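PDB 1ZEJ: 3-hydroxyacyl-CoA dehydrogenase, which probably catalyses the NAD-dependent oxidation of a hydroxyl group, as in the 3-hydroxyacyl-CoA dehydrogenase family to which it belongs, and forms a homodimer. Local coordinates for residues A49-I54 with I62-T67; V77-F82 with E90-V95; F155-L160 with K165-C170; L208-T213 with K284-F289. All coordinates share one frame; numbering follows the deposited sequence.

Contact 1 of 4, residues A49-I54 with I62-T67; sequences AAREQI and IEFTTT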
loop_
_atom_site.group_PDB
_atom_site.type_symbol
_atom_site.label_atom_id
_atom_site.label_comp_id
_atom_site.label_asym_id
_atom_site.label_seq_id
_atom_site.Cartn_x
_atom_site.Cartn_y
_atom_site.Cartn_z
ATOM N N ALA A 49 24.843 6.804 -25.356
ATOM C CA ALA A 49 24.247 5.700 -24.618
ATOM C C ALA A 49 22.737 5.879 -24.587
ATOM O O ALA A 49 22.007 4.933 -24.774
ATOM C CB ALA A 49 24.813 5.609 -23.205
ATOM N N ALA A 50 22.265 7.104 -24.387
ATOM C CA ALA A 50 20.837 7.374 -24.370
ATOM C C ALA A 50 20.190 7.011 -25.701
ATOM O O ALA A 50 19.124 6.401 -25.742
ATOM C CB ALA A 50 20.563 8.892 -24.030
ATOM N N ARG A 51 20.843 7.391 -26.789
ATOM C CA ARG A 51 20.276 7.247 -28.112
ATOM C C ARG A 51 20.011 5.779 -28.453
ATOM O O ARG A 51 19.012 5.449 -29.108
ATOM C CB ARG A 51 21.207 7.840 -29.163
ATOM C CG ARG A 51 20.723 7.573 -30.582
ATOM C CD ARG A 51 21.477 8.393 -31.659
ATOM N NE ARG A 51 20.912 8.065 -32.981
ATOM C CZ ARG A 51 20.227 8.902 -33.771
ATOM N NH1 ARG A 51 20.048 10.176 -33.442
ATOM N NH2 ARG A 51 19.750 8.457 -34.938
ATOM N N GLU A 52 20.938 4.923 -28.037
ATOM C CA GLU A 52 20.817 3.495 -28.281
ATOM C C GLU A 52 19.797 2.833 -27.359
ATOM O O GLU A 52 19.397 1.733 -27.618
ATOM C CB GLU A 52 22.188 2.820 -28.230
ATOM C CG GLU A 52 22.892 2.825 -26.885
ATOM C CD GLU A 52 24.295 2.219 -26.955
ATOM O OE1 GLU A 52 24.773 1.922 -28.073
ATOM O OE2 GLU A 52 24.924 2.049 -25.879
ATOM N N GLN A 53 19.339 3.512 -26.305
ATOM C CA GLN A 53 18.258 2.968 -25.468
ATOM C C GLN A 53 16.871 3.511 -25.849
ATOM O O GLN A 53 15.861 3.091 -25.287
ATOM C CB GLN A 53 18.525 3.265 -23.983
ATOM C CG GLN A 53 19.814 2.669 -23.447
ATOM C CD GLN A 53 19.734 1.166 -23.303
ATOM O OE1 GLN A 53 20.434 0.421 -23.993
ATOM N NE2 GLN A 53 18.863 0.708 -22.412
ATOM N N ILE A 54 16.809 4.453 -26.780
ATOM C CA ILE A 54 15.536 5.069 -27.142
ATOM C C ILE A 54 14.854 4.307 -28.311
ATOM O O ILE A 54 15.525 3.920 -29.298
ATOM C CB ILE A 54 15.746 6.565 -27.456
ATOM C CG1 ILE A 54 15.958 7.338 -26.134
ATOM C CG2 ILE A 54 14.554 7.118 -28.210
ATOM C CD1 ILE A 54 16.750 8.577 -26.249
ATOM N N ILE A 62 13.561 13.495 -31.271
ATOM C CA ILE A 62 14.525 13.840 -30.205
ATOM C C ILE A 62 15.825 14.372 -30.816
ATOM O O ILE A 62 16.401 13.689 -31.666
ATOM C CB ILE A 62 14.822 12.620 -29.287
ATOM C CG1 ILE A 62 13.550 12.123 -28.588
ATOM C CG2 ILE A 62 15.818 13.008 -28.172
ATOM C CD1 ILE A 62 13.640 10.699 -28.026
ATOM N N GLU A 63 16.259 15.573 -30.402
ATOM C CA GLU A 63 17.567 16.125 -30.774
ATOM C C GLU A 63 18.462 15.879 -29.574
ATOM O O GLU A 63 18.046 16.108 -28.437
ATOM C CB GLU A 63 17.497 17.614 -31.107
ATOM C CG GLU A 63 18.893 18.295 -31.226
ATOM C CD GLU A 63 18.813 19.770 -31.632
ATOM O OE1 GLU A 63 17.706 20.229 -31.989
ATOM O OE2 GLU A 63 19.862 20.449 -31.611
ATOM N N PHE A 64 19.658 15.368 -29.818
ATOM C CA PHE A 64 20.645 15.213 -28.766
ATOM C C PHE A 64 21.657 16.356 -28.886
ATOM O O PHE A 64 22.150 16.637 -29.986
ATOM C CB PHE A 64 21.333 13.875 -28.893
ATOM C CG PHE A 64 20.381 12.705 -28.855
ATOM C CD1 PHE A 64 19.720 12.296 -30.009
ATOM C CD2 PHE A 64 20.184 11.997 -27.691
ATOM C CE1 PHE A 64 18.828 11.229 -29.982
ATOM C CE2 PHE A 64 19.313 10.899 -27.673
ATOM C CZ PHE A 64 18.643 10.547 -28.824
ATOM N N THR A 65 22.001 16.990 -27.772
ATOM C CA THR A 65 22.943 18.111 -27.819
ATOM C C THR A 65 23.704 18.276 -26.520
ATOM O O THR A 65 23.250 17.848 -25.464
ATOM C CB THR A 65 22.152 19.404 -28.093
ATOM O OG1 THR A 65 23.029 20.520 -28.182
ATOM C CG2 THR A 65 21.130 19.678 -27.021
ATOM N N THR A 66 24.829 18.982 -26.591
ATOM C CA THR A 66 25.552 19.330 -25.385
ATOM C C THR A 66 25.366 20.768 -24.967
ATOM O O THR A 66 25.855 21.140 -23.894
ATOM C CB THR A 66 27.066 19.106 -25.564
ATOM O OG1 THR A 66 27.523 19.806 -26.739
ATOM C CG2 THR A 66 27.365 17.623 -25.752
ATOM N N THR A 67 24.647 21.567 -25.766
ATOM C CA THR A 67 24.495 22.992 -25.495
ATOM C C THR A 67 23.022 23.426 -25.270
ATOM O O THR A 67 22.079 22.633 -25.420
ATOM C CB THR A 67 25.179 23.811 -26.639
ATOM O OG1 THR A 67 24.698 23.357 -27.903
ATOM C CG2 THR A 67 26.680 23.596 -26.577
HETATM O O HOH W 1 17.680 11.971 -33.260
#
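Arg-51 lies across Phe-64 where helix 44-53 meets strand 62-65, the closing half of a beta-alpha-beta unit in the Rossmann-type NAD-binding domain. Its CB sits over one face of the aromatic ring in a CH-pi contact, 4.2 Å from the Phe-64 centroid. Ile-62 CG2 covers the opposite face, 3.8 Å above the Phe-64 ring plane and toward its rim. The ring edge is used as well: Ile-54 CD1 comes to 3.7 Å from Phe-64 CE2, near the ring plane, with Ala-50 CB close by. With Phe-64 CG anti to its own carbonyl carbon (chi1 -57°), the ring reaches into this apolar setting. A second pair, Ile-54 CG2 and Ile-62 CD1, meets tip to tip at 3.7 Å. If a serine stood at Phe-64, a gap would probably open beneath Arg-51 CB and beside Ile-54 CD1. Further out, Leu-39 of the adjoining strand 36-40 touches both Ala-50 and Phe-64, while Leu-59 packs against Arg-51, Ile-54 and Phe-64. The polar end of Arg-51 is joined to the strand by a water that gives a 2.7 Å hydrogen bond to Ile-62 O, receives a weak one from Arg-51 NH1, and lies in plane at the Phe-64 ring edge.

Contact 2 of 4, residues V77-F82 with E90-V95; sequences VMEAVF and EVLREV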
loop_
_atom_site.group_PDB
_atom_site.type_symbol
_atom_site.label_atom_id
_atom_site.label_comp_id
_atom_site.label_asym_id
_atom_site.label_seq_id
_atom_site.Cartn_x
_atom_site.Cartn_y
_atom_site.Cartn_z
ATOM N N VAL A 77 10.886 23.279 -19.701
ATOM C CA VAL A 77 12.171 22.655 -19.407
ATOM C C VAL A 77 12.009 21.660 -18.254
ATOM O O VAL A 77 11.403 21.974 -17.202
ATOM C CB VAL A 77 13.212 23.665 -19.023
ATOM C CG1 VAL A 77 14.590 22.976 -18.709
ATOM C CG2 VAL A 77 13.322 24.712 -20.108
HETATM N N MSE A 78 12.513 20.451 -18.475
HETATM C CA MSE A 78 12.568 19.393 -17.426
HETATM C C MSE A 78 14.033 19.158 -17.094
HETATM O O MSE A 78 14.845 18.881 -17.982
HETATM C CB MSE A 78 11.968 18.097 -17.937
HETATM C CG MSE A 78 10.573 18.257 -18.526
HETATM SE SE MSE A 78 9.282 17.697 -17.215
HETATM C CE MSE A 78 7.541 18.129 -18.136
ATOM N N GLU A 79 14.381 19.277 -15.821
ATOM C CA GLU A 79 15.739 19.064 -15.355
ATOM C C GLU A 79 15.832 17.750 -14.558
ATOM O O GLU A 79 15.050 17.514 -13.640
ATOM C CB GLU A 79 16.215 20.293 -14.570
ATOM C CG GLU A 79 17.498 20.055 -13.781
ATOM C CD GLU A 79 17.275 19.324 -12.481
ATOM O OE1 GLU A 79 16.561 19.868 -11.635
ATOM O OE2 GLU A 79 17.815 18.209 -12.290
ATOM N N ALA A 80 16.737 16.858 -14.966
ATOM C CA ALA A 80 16.934 15.600 -14.279
ATOM C C ALA A 80 18.407 15.321 -14.085
ATOM O O ALA A 80 18.892 14.285 -14.535
ATOM C CB ALA A 80 16.290 14.468 -15.070
ATOM N N VAL A 81 19.124 16.217 -13.405
ATOM C CA VAL A 81 20.559 16.038 -13.192
ATOM C C VAL A 81 20.795 15.407 -11.815
ATOM O O VAL A 81 19.843 15.096 -11.100
ATOM C CB VAL A 81 21.345 17.365 -13.351
ATOM C CG1 VAL A 81 21.124 17.958 -14.729
ATOM C CG2 VAL A 81 20.975 18.409 -12.278
ATOM N N PHE A 82 22.058 15.220 -11.453
ATOM C CA PHE A 82 22.399 14.643 -10.143
ATOM C C PHE A 82 21.609 15.261 -8.969
ATOM O O PHE A 82 21.389 16.467 -8.919
ATOM C CB PHE A 82 23.913 14.721 -9.893
ATOM C CG PHE A 82 24.349 13.931 -8.703
ATOM C CD1 PHE A 82 24.574 12.565 -8.807
ATOM C CD2 PHE A 82 24.495 14.539 -7.476
ATOM C CE1 PHE A 82 24.973 11.809 -7.695
ATOM C CE2 PHE A 82 24.880 13.812 -6.352
ATOM C CZ PHE A 82 25.115 12.433 -6.459
ATOM N N GLU A 90 22.560 25.359 -9.892
ATOM C CA GLU A 90 23.457 25.857 -10.932
ATOM C C GLU A 90 22.861 25.732 -12.351
ATOM O O GLU A 90 22.805 26.705 -13.120
ATOM C CB GLU A 90 24.801 25.148 -10.825
ATOM C CG GLU A 90 25.662 25.289 -12.071
ATOM C CD GLU A 90 27.062 24.820 -11.867
ATOM O OE1 GLU A 90 27.379 24.397 -10.726
ATOM O OE2 GLU A 90 27.848 24.899 -12.850
ATOM N N VAL A 91 22.353 24.554 -12.678
ATOM C CA VAL A 91 21.779 24.332 -14.009
ATOM C C VAL A 91 20.525 25.146 -14.180
ATOM O O VAL A 91 20.330 25.729 -15.230
ATOM C CB VAL A 91 21.411 22.811 -14.163
ATOM C CG1 VAL A 91 20.539 22.554 -15.356
ATOM C CG2 VAL A 91 22.671 21.986 -14.232
ATOM N N LEU A 92 19.683 25.202 -13.151
ATOM C CA LEU A 92 18.432 25.956 -13.247
ATOM C C LEU A 92 18.645 27.471 -13.365
ATOM O O LEU A 92 17.952 28.152 -14.117
ATOM C CB LEU A 92 17.529 25.626 -12.057
ATOM C CG LEU A 92 16.984 24.191 -12.084
ATOM C CD1 LEU A 92 16.495 23.773 -10.707
ATOM C CD2 LEU A 92 15.871 24.062 -13.076
ATOM N N ARG A 93 19.606 28.003 -12.609
ATOM C CA ARG A 93 19.958 29.406 -12.738
ATOM C C ARG A 93 20.465 29.752 -14.156
ATOM O O ARG A 93 20.193 30.842 -14.639
ATOM C CB ARG A 93 20.965 29.839 -11.675
ATOM C CG ARG A 93 20.320 30.001 -10.308
ATOM C CD ARG A 93 21.333 30.464 -9.313
ATOM N NE ARG A 93 21.739 31.838 -9.593
ATOM C CZ ARG A 93 21.010 32.931 -9.354
ATOM N NH1 ARG A 93 19.797 32.863 -8.821
ATOM N NH2 ARG A 93 21.525 34.126 -9.624
ATOM N N GLU A 94 21.176 28.835 -14.805
ATOM C CA GLU A 94 21.612 29.035 -16.162
ATOM C C GLU A 94 20.439 29.076 -17.132
ATOM O O GLU A 94 20.308 30.011 -17.957
ATOM C CB GLU A 94 22.555 27.906 -16.536
ATOM C CG GLU A 94 23.089 27.957 -17.898
ATOM C CD GLU A 94 24.321 27.049 -18.038
ATOM O OE1 GLU A 94 24.381 25.982 -17.352
ATOM O OE2 GLU A 94 25.210 27.417 -18.824
ATOM N N VAL A 95 19.546 28.088 -17.014
ATOM C CA VAL A 95 18.415 28.022 -17.933
ATOM C C VAL A 95 17.410 29.144 -17.715
ATOM O O VAL A 95 16.800 29.615 -18.659
ATOM C CB VAL A 95 17.760 26.608 -17.901
ATOM C CG1 VAL A 95 16.333 26.640 -18.346
ATOM C CG2 VAL A 95 18.555 25.682 -18.787
#
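The carboxylate of Glu-79, whose side chain lies against Leu-92, is gripped at both oxygens. OE2 takes a short, nearly straight hydrogen bond from Val-81 N (2.6 Å, 172°) on its anti lone pair and also forms a salt bridge with Lys-88, predicted to bind NAD. OE1 is hydrogen-bonded to Ser-105. So many partners leave the buried group little freedom to rotate, and the lysine charge would be expected to stabilise the ionised form. A bend at chi2 (-80°) folds the acid over to the backbone two residues on, at Val-81. Leu-92 crosses it at about a right angle, placing its CD1 4.0 Å from Glu-79 OE1 and its CD2 4.1 Å from Glu-79 CB. With a leucine at Glu-79, Lys-88 is likely to lose its counter-charge and Val-81 N its acceptor. Two valine pairs complete the contact: Val-77 CG2 meets Val-95 CG1 tip to tip at 4.0 Å, and Val-81 CG1 approaches Val-91 CG2, although both helix valines have alternate conformers that make these details less certain. The strand and helix run nearly antiparallel, their short axes 10.2 Å apart. Together they form the first half of the beta-alpha-beta unit 76-79, 85-96 and 103-105, with Ile-18 of strand 14-18 touching Val-91 and Val-95, and Phe-125 of strand 125-130 touching Leu-92.

Contact 3 of 4, residues F155-L160 with K165-C170; sequences FVEGFL and KEVVVC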
loop_
_atom_site.group_PDB
_atom_site.type_symbol
_atom_site.label_atom_id
_atom_site.label_comp_id
_atom_site.label_asym_id
_atom_site.label_seq_id
_atom_site.Cartn_x
_atom_site.Cartn_y
_atom_site.Cartn_z
ATOM N N PHE A 155 -0.614 24.875 -16.360
ATOM C CA PHE A 155 0.063 24.606 -17.605
ATOM C C PHE A 155 0.763 23.234 -17.587
ATOM O O PHE A 155 0.530 22.399 -18.455
ATOM C CB PHE A 155 1.086 25.683 -17.882
ATOM C CG PHE A 155 1.751 25.539 -19.212
ATOM C CD1 PHE A 155 1.172 26.074 -20.356
ATOM C CD2 PHE A 155 2.928 24.879 -19.346
ATOM C CE1 PHE A 155 1.817 25.949 -21.629
ATOM C CE2 PHE A 155 3.560 24.758 -20.613
ATOM C CZ PHE A 155 2.997 25.287 -21.722
ATOM N N VAL A 156 1.559 22.994 -16.568
ATOM C CA VAL A 156 2.294 21.716 -16.442
ATOM C C VAL A 156 1.354 20.546 -16.188
ATOM O O VAL A 156 1.494 19.504 -16.811
ATOM C CB VAL A 156 3.383 21.799 -15.398
ATOM C CG1 VAL A 156 4.113 20.456 -15.275
ATOM C CG2 VAL A 156 4.360 22.870 -15.778
ATOM N N GLU A 157 0.329 20.750 -15.358
ATOM C CA GLU A 157 -0.682 19.728 -15.135
ATOM C C GLU A 157 -1.388 19.332 -16.424
ATOM O O GLU A 157 -1.567 18.151 -16.686
ATOM C CB GLU A 157 -1.709 20.181 -14.076
ATOM C CG GLU A 157 -2.670 19.108 -13.730
ATOM C CD GLU A 157 -3.638 19.467 -12.614
ATOM O OE1 GLU A 157 -3.778 20.676 -12.279
ATOM O OE2 GLU A 157 -4.271 18.518 -12.123
ATOM N N GLY A 158 -1.793 20.326 -17.218
ATOM C CA GLY A 158 -2.455 20.094 -18.502
ATOM C C GLY A 158 -1.538 19.344 -19.474
ATOM O O GLY A 158 -1.943 18.361 -20.074
ATOM N N PHE A 159 -0.297 19.794 -19.593
ATOM C CA PHE A 159 0.709 19.105 -20.407
ATOM C C PHE A 159 0.812 17.632 -20.017
ATOM O O PHE A 159 0.753 16.727 -20.849
ATOM C CB PHE A 159 2.065 19.785 -20.220
ATOM C CG PHE A 159 3.214 19.036 -20.844
ATOM C CD1 PHE A 159 3.431 19.074 -22.212
ATOM C CD2 PHE A 159 4.064 18.285 -20.074
ATOM C CE1 PHE A 159 4.493 18.363 -22.786
ATOM C CE2 PHE A 159 5.124 17.585 -20.649
ATOM C CZ PHE A 159 5.335 17.635 -21.983
ATOM N N LEU A 160 0.990 17.376 -18.729
ATOM C CA LEU A 160 1.158 15.995 -18.281
ATOM C C LEU A 160 -0.114 15.167 -18.483
ATOM O O LEU A 160 -0.039 14.020 -18.892
ATOM C CB LEU A 160 1.582 15.963 -16.821
ATOM C CG LEU A 160 2.968 16.498 -16.524
ATOM C CD1 LEU A 160 3.173 16.610 -15.037
ATOM C CD2 LEU A 160 3.955 15.571 -17.102
ATOM N N LYS A 165 -0.670 10.992 -18.509
ATOM C CA LYS A 165 -0.272 10.727 -17.124
ATOM C C LYS A 165 -1.407 11.028 -16.139
ATOM O O LYS A 165 -2.292 11.857 -16.396
ATOM C CB LYS A 165 1.001 11.510 -16.779
ATOM C CG LYS A 165 2.234 11.165 -17.671
ATOM C CD LYS A 165 2.526 9.668 -17.586
ATOM C CE LYS A 165 3.919 9.291 -17.797
ATOM N NZ LYS A 165 3.983 7.798 -18.041
ATOM N N GLU A 166 -1.396 10.325 -15.005
ATOM C CA GLU A 166 -2.254 10.602 -13.878
ATOM C C GLU A 166 -1.505 11.584 -12.973
ATOM O O GLU A 166 -0.423 11.288 -12.440
ATOM C CB GLU A 166 -2.593 9.331 -13.101
ATOM C CG GLU A 166 -3.523 8.381 -13.848
ATOM C CD GLU A 166 -4.958 8.933 -13.939
ATOM O OE1 GLU A 166 -5.369 9.764 -13.108
ATOM O OE2 GLU A 166 -5.671 8.516 -14.846
ATOM N N VAL A 167 -2.037 12.777 -12.826
ATOM C CA VAL A 167 -1.282 13.837 -12.161
ATOM C C VAL A 167 -1.859 14.129 -10.784
ATOM O O VAL A 167 -3.069 14.279 -10.631
ATOM C CB VAL A 167 -1.273 15.162 -12.976
ATOM C CG1 VAL A 167 -0.573 16.275 -12.179
ATOM C CG2 VAL A 167 -0.623 14.974 -14.277
ATOM N N VAL A 168 -0.982 14.210 -9.785
ATOM C CA VAL A 168 -1.339 14.678 -8.461
ATOM C C VAL A 168 -0.432 15.871 -8.114
ATOM O O VAL A 168 0.793 15.780 -8.255
ATOM C CB VAL A 168 -1.167 13.564 -7.378
ATOM C CG1 VAL A 168 -1.455 14.102 -5.997
ATOM C CG2 VAL A 168 -2.102 12.397 -7.641
ATOM N N VAL A 169 -1.054 16.979 -7.684
ATOM C CA VAL A 169 -0.326 18.191 -7.300
ATOM C C VAL A 169 -0.181 18.215 -5.796
ATOM O O VAL A 169 -1.184 18.042 -5.110
ATOM C CB VAL A 169 -1.077 19.462 -7.769
ATOM C CG1 VAL A 169 -0.254 20.696 -7.415
ATOM C CG2 VAL A 169 -1.341 19.439 -9.266
ATOM N N CYS A 170 1.045 18.427 -5.310
ATOM C CA CYS A 170 1.430 18.277 -3.904
ATOM C C CYS A 170 2.069 19.599 -3.523
ATOM O O CYS A 170 2.721 20.172 -4.361
ATOM C CB CYS A 170 2.587 17.225 -3.712
ATOM S SG CYS A 170 2.450 15.774 -4.430
HETATM O O HOH W 2 -4.759 16.791 -10.086
#
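Two torsion choices set the meeting of Glu-157 with Val-167 and Val-169. The glutamate has CG opposite its backbone N (chi1 -174°) and stays extended beyond it, which carries the carboxylate from the helix flank out over the strand; in Val-167, CG1 is likewise opposite its N (chi1 175°), which leaves CG2 facing Leu-160. Accordingly, Val-167 CG1 meets Glu-157 CG at 3.9 Å, while Val-167 CG2 presses on Leu-160 CB at 3.5 Å, a closer fit. Val-169 CG2 lies 4.1 Å from Glu-157 CD, the two chains crossing at about a right angle. The carboxylate end is polar and bridged: one water donates to Glu-157 OE2 (2.7 Å) and to Val-167 O (3.1 Å), and the same OE2 makes a salt bridge with Arg-161. Val-167 O is gripped twice, since Arg-202 of the second subunit also bonds to it. Where the helix runs out, Lys-165 N donates to Leu-160 O (3.1 Å), tying the connecting turn to the last part of the helix. The Lys-165 chain, bent at chi2, leads away so that NZ reaches Pro-134 O. Helix 150-162 thus crosses between parallel neighbours 139-144 and 166-171, a beta-alpha-beta unit; Leu-160 rests on Val-128 and Val-140 of the sheet, and strand 166-171 is its outermost strand within the chain, facing the second subunit.

Contact 4 of 4, residues L208-T213 with K284-F289; sequences LGLLYT and KKLLRF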
loop_
_atom_site.group_PDB
_atom_site.type_symbol
_atom_site.label_atom_id
_atom_site.label_comp_id
_atom_site.label_asym_id
_atom_site.label_seq_id
_atom_site.Cartn_x
_atom_site.Cartn_y
_atom_site.Cartn_z
ATOM N N LEU A 208 -3.058 -6.034 1.363
ATOM C CA LEU A 208 -3.217 -4.599 1.418
ATOM C C LEU A 208 -2.935 -3.919 0.118
ATOM O O LEU A 208 -3.562 -2.912 -0.210
ATOM C CB LEU A 208 -2.345 -3.951 2.500
ATOM C CG LEU A 208 -2.982 -3.754 3.873
ATOM C CD1 LEU A 208 -2.086 -2.783 4.659
ATOM C CD2 LEU A 208 -4.444 -3.208 3.830
ATOM N N GLY A 209 -1.992 -4.469 -0.641
ATOM C CA GLY A 209 -1.645 -3.851 -1.927
ATOM C C GLY A 209 -2.826 -3.947 -2.890
ATOM O O GLY A 209 -3.073 -3.062 -3.677
ATOM N N LEU A 210 -3.534 -5.061 -2.835
ATOM C CA LEU A 210 -4.691 -5.287 -3.686
ATOM C C LEU A 210 -5.809 -4.279 -3.340
ATOM O O LEU A 210 -6.402 -3.705 -4.215
ATOM C CB LEU A 210 -5.218 -6.700 -3.498
ATOM C CG LEU A 210 -4.502 -7.741 -4.411
ATOM C CD1 LEU A 210 -3.151 -8.009 -3.976
ATOM C CD2 LEU A 210 -5.301 -9.070 -4.469
ATOM N N LEU A 211 -6.118 -4.143 -2.057
ATOM C CA LEU A 211 -7.152 -3.199 -1.632
ATOM C C LEU A 211 -6.797 -1.759 -1.966
ATOM O O LEU A 211 -7.643 -0.991 -2.416
ATOM C CB LEU A 211 -7.400 -3.296 -0.134
ATOM C CG LEU A 211 -7.896 -4.636 0.443
ATOM C CD1 LEU A 211 -8.183 -4.462 1.885
ATOM C CD2 LEU A 211 -9.151 -5.002 -0.317
ATOM N N TYR A 212 -5.550 -1.379 -1.725
ATOM C CA TYR A 212 -5.137 -0.015 -1.952
ATOM C C TYR A 212 -5.007 0.269 -3.458
ATOM O O TYR A 212 -5.238 1.387 -3.898
ATOM C CB TYR A 212 -3.816 0.286 -1.229
ATOM C CG TYR A 212 -3.941 0.458 0.282
ATOM C CD1 TYR A 212 -5.091 0.132 0.973
ATOM C CD2 TYR A 212 -2.838 0.874 1.022
ATOM C CE1 TYR A 212 -5.148 0.240 2.396
ATOM C CE2 TYR A 212 -2.875 0.971 2.395
ATOM C CZ TYR A 212 -4.007 0.671 3.084
ATOM O OH TYR A 212 -3.972 0.860 4.442
ATOM N N THR A 213 -4.697 -0.756 -4.253
ATOM C CA THR A 213 -4.691 -0.617 -5.709
ATOM C C THR A 213 -6.078 -0.316 -6.260
ATOM O O THR A 213 -6.250 0.601 -7.048
ATOM C CB THR A 213 -4.109 -1.869 -6.388
ATOM O OG1 THR A 213 -2.721 -1.967 -6.060
ATOM C CG2 THR A 213 -4.272 -1.833 -7.887
ATOM N N LYS A 284 -11.950 -10.417 -7.066
ATOM C CA LYS A 284 -11.823 -11.765 -7.621
ATOM C C LYS A 284 -11.054 -11.723 -8.959
ATOM O O LYS A 284 -10.272 -12.623 -9.259
ATOM C CB LYS A 284 -13.180 -12.409 -7.813
ATOM C CG LYS A 284 -13.879 -12.805 -6.509
ATOM C CD LYS A 284 -15.342 -13.229 -6.777
ATOM C CE LYS A 284 -15.414 -14.659 -7.216
ATOM N NZ LYS A 284 -16.820 -15.192 -7.412
ATOM N N LYS A 285 -11.327 -10.697 -9.757
ATOM C CA LYS A 285 -10.700 -10.552 -11.062
ATOM C C LYS A 285 -9.216 -10.306 -10.916
ATOM O O LYS A 285 -8.402 -10.922 -11.611
ATOM C CB LYS A 285 -11.353 -9.410 -11.832
ATOM C CG LYS A 285 -12.785 -9.712 -12.262
ATOM C CD LYS A 285 -13.560 -8.386 -12.603
ATOM C CE LYS A 285 -12.883 -7.535 -13.670
ATOM N NZ LYS A 285 -13.300 -6.050 -13.711
ATOM N N LEU A 286 -8.861 -9.437 -9.967
ATOM C CA LEU A 286 -7.447 -9.142 -9.703
ATOM C C LEU A 286 -6.701 -10.329 -9.139
ATOM O O LEU A 286 -5.605 -10.614 -9.575
ATOM C CB LEU A 286 -7.310 -7.934 -8.776
ATOM C CG LEU A 286 -5.882 -7.506 -8.400
ATOM C CD1 LEU A 286 -5.094 -7.167 -9.627
ATOM C CD2 LEU A 286 -5.959 -6.301 -7.489
ATOM N N LEU A 287 -7.300 -11.031 -8.174
ATOM C CA LEU A 287 -6.738 -12.294 -7.665
ATOM C C LEU A 287 -6.466 -13.327 -8.754
ATOM O O LEU A 287 -5.385 -13.914 -8.778
ATOM C CB LEU A 287 -7.651 -12.894 -6.602
ATOM C CG LEU A 287 -7.739 -12.095 -5.307
ATOM C CD1 LEU A 287 -8.888 -12.621 -4.461
ATOM C CD2 LEU A 287 -6.425 -12.185 -4.586
ATOM N N ARG A 288 -7.449 -13.566 -9.615
ATOM C CA ARG A 288 -7.287 -14.468 -10.755
ATOM C C ARG A 288 -6.104 -14.033 -11.646
ATOM O O ARG A 288 -5.209 -14.840 -11.942
ATOM C CB ARG A 288 -8.591 -14.526 -11.549
ATOM C CG ARG A 288 -8.578 -15.501 -12.745
ATOM C CD ARG A 288 -9.989 -15.815 -13.236
ATOM N NE ARG A 288 -10.619 -14.625 -13.823
ATOM C CZ ARG A 288 -11.586 -13.880 -13.264
ATOM N NH1 ARG A 288 -12.109 -14.171 -12.059
ATOM N NH2 ARG A 288 -12.051 -12.832 -13.940
ATOM N N PHE A 289 -6.044 -12.744 -11.977
ATOM C CA PHE A 289 -4.964 -12.229 -12.808
ATOM C C PHE A 289 -3.614 -12.460 -12.160
ATOM O O PHE A 289 -2.680 -12.900 -12.801
ATOM C CB PHE A 289 -5.159 -10.736 -13.113
ATOM C CG PHE A 289 -3.993 -10.129 -13.821
ATOM C CD1 PHE A 289 -3.805 -10.356 -15.173
ATOM C CD2 PHE A 289 -3.035 -9.397 -13.123
ATOM C CE1 PHE A 289 -2.708 -9.820 -15.819
ATOM C CE2 PHE A 289 -1.943 -8.864 -13.788
ATOM C CZ PHE A 289 -1.778 -9.108 -15.111
#
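Leu-210 joins helix 197-224 to helix 275-290 by meeting two leucines at once. Toward Leu-286 the fit is comfortable: CD2 of that residue comes to 3.7 Å from Leu-210 CG and to 4.1 Å from Leu-210 CB. Leu-286 CG, set opposite its backbone N (chi1 180°), sends the methyl directly at the partner helix. Toward Leu-287 the packing is tighter, with Leu-210 CD2 only 3.3 Å from Leu-287 CD2, closer than usual van der Waals contact; the two chains cross at about a right angle, and the exact closeness may owe something to coordinate error. Beside this tight core the contact slackens. Thr-213, one helical turn beyond Gly-209, turns toward the other helix but keeps its side chain 4.8 Å off. Its hydroxyl donates to Gly-209 O (2.6 Å from Thr-213 OG1) and also has a weak hydrogen bond with Thr-213 of the second subunit. Gly-209 O accepts from Thr-213 N as well, at 2.9 Å; the two donors arrive from opposite faces of that carbonyl plane. Across the way, the outward flank of helix 275-290 is exposed and carries Lys-284, Lys-285 and Arg-288. Other leucines extend the oily seam, Leu-290 against Leu-210 and Leu-214 against Leu-286. The second subunit closes in too, where Thr-213 of that chain packs on Leu-210. With no hydrogen bond between the two segments, cohesion here rests on dispersion and on burying methyl groups, which implies a junction held by shape and hydrophobicity, in the all-helical part of the protein.

How the contacts relate
Contacts 1, 2 and 3 are three examples of one principle, a helix laid against a strand of the same sheet, each within a different beta-alpha-beta unit; contact 4 is helix on helix, about 40 Å from contact 2 between centres. Contacts 1, 2 and 4 are buried, whereas contact 3 is only partly so. Chemistry follows place: an aromatic ring organises contact 1 and a buried acid organises contact 2 mid-sheet; waters bridge contacts 1 and 3, at the two outermost strands, and contact 3 alone has a direct hydrogen bond across its segments. Contacts 2 and 3 touch through Met-78 and Phe-159. Both contacts 3 and 4 reach the second subunit.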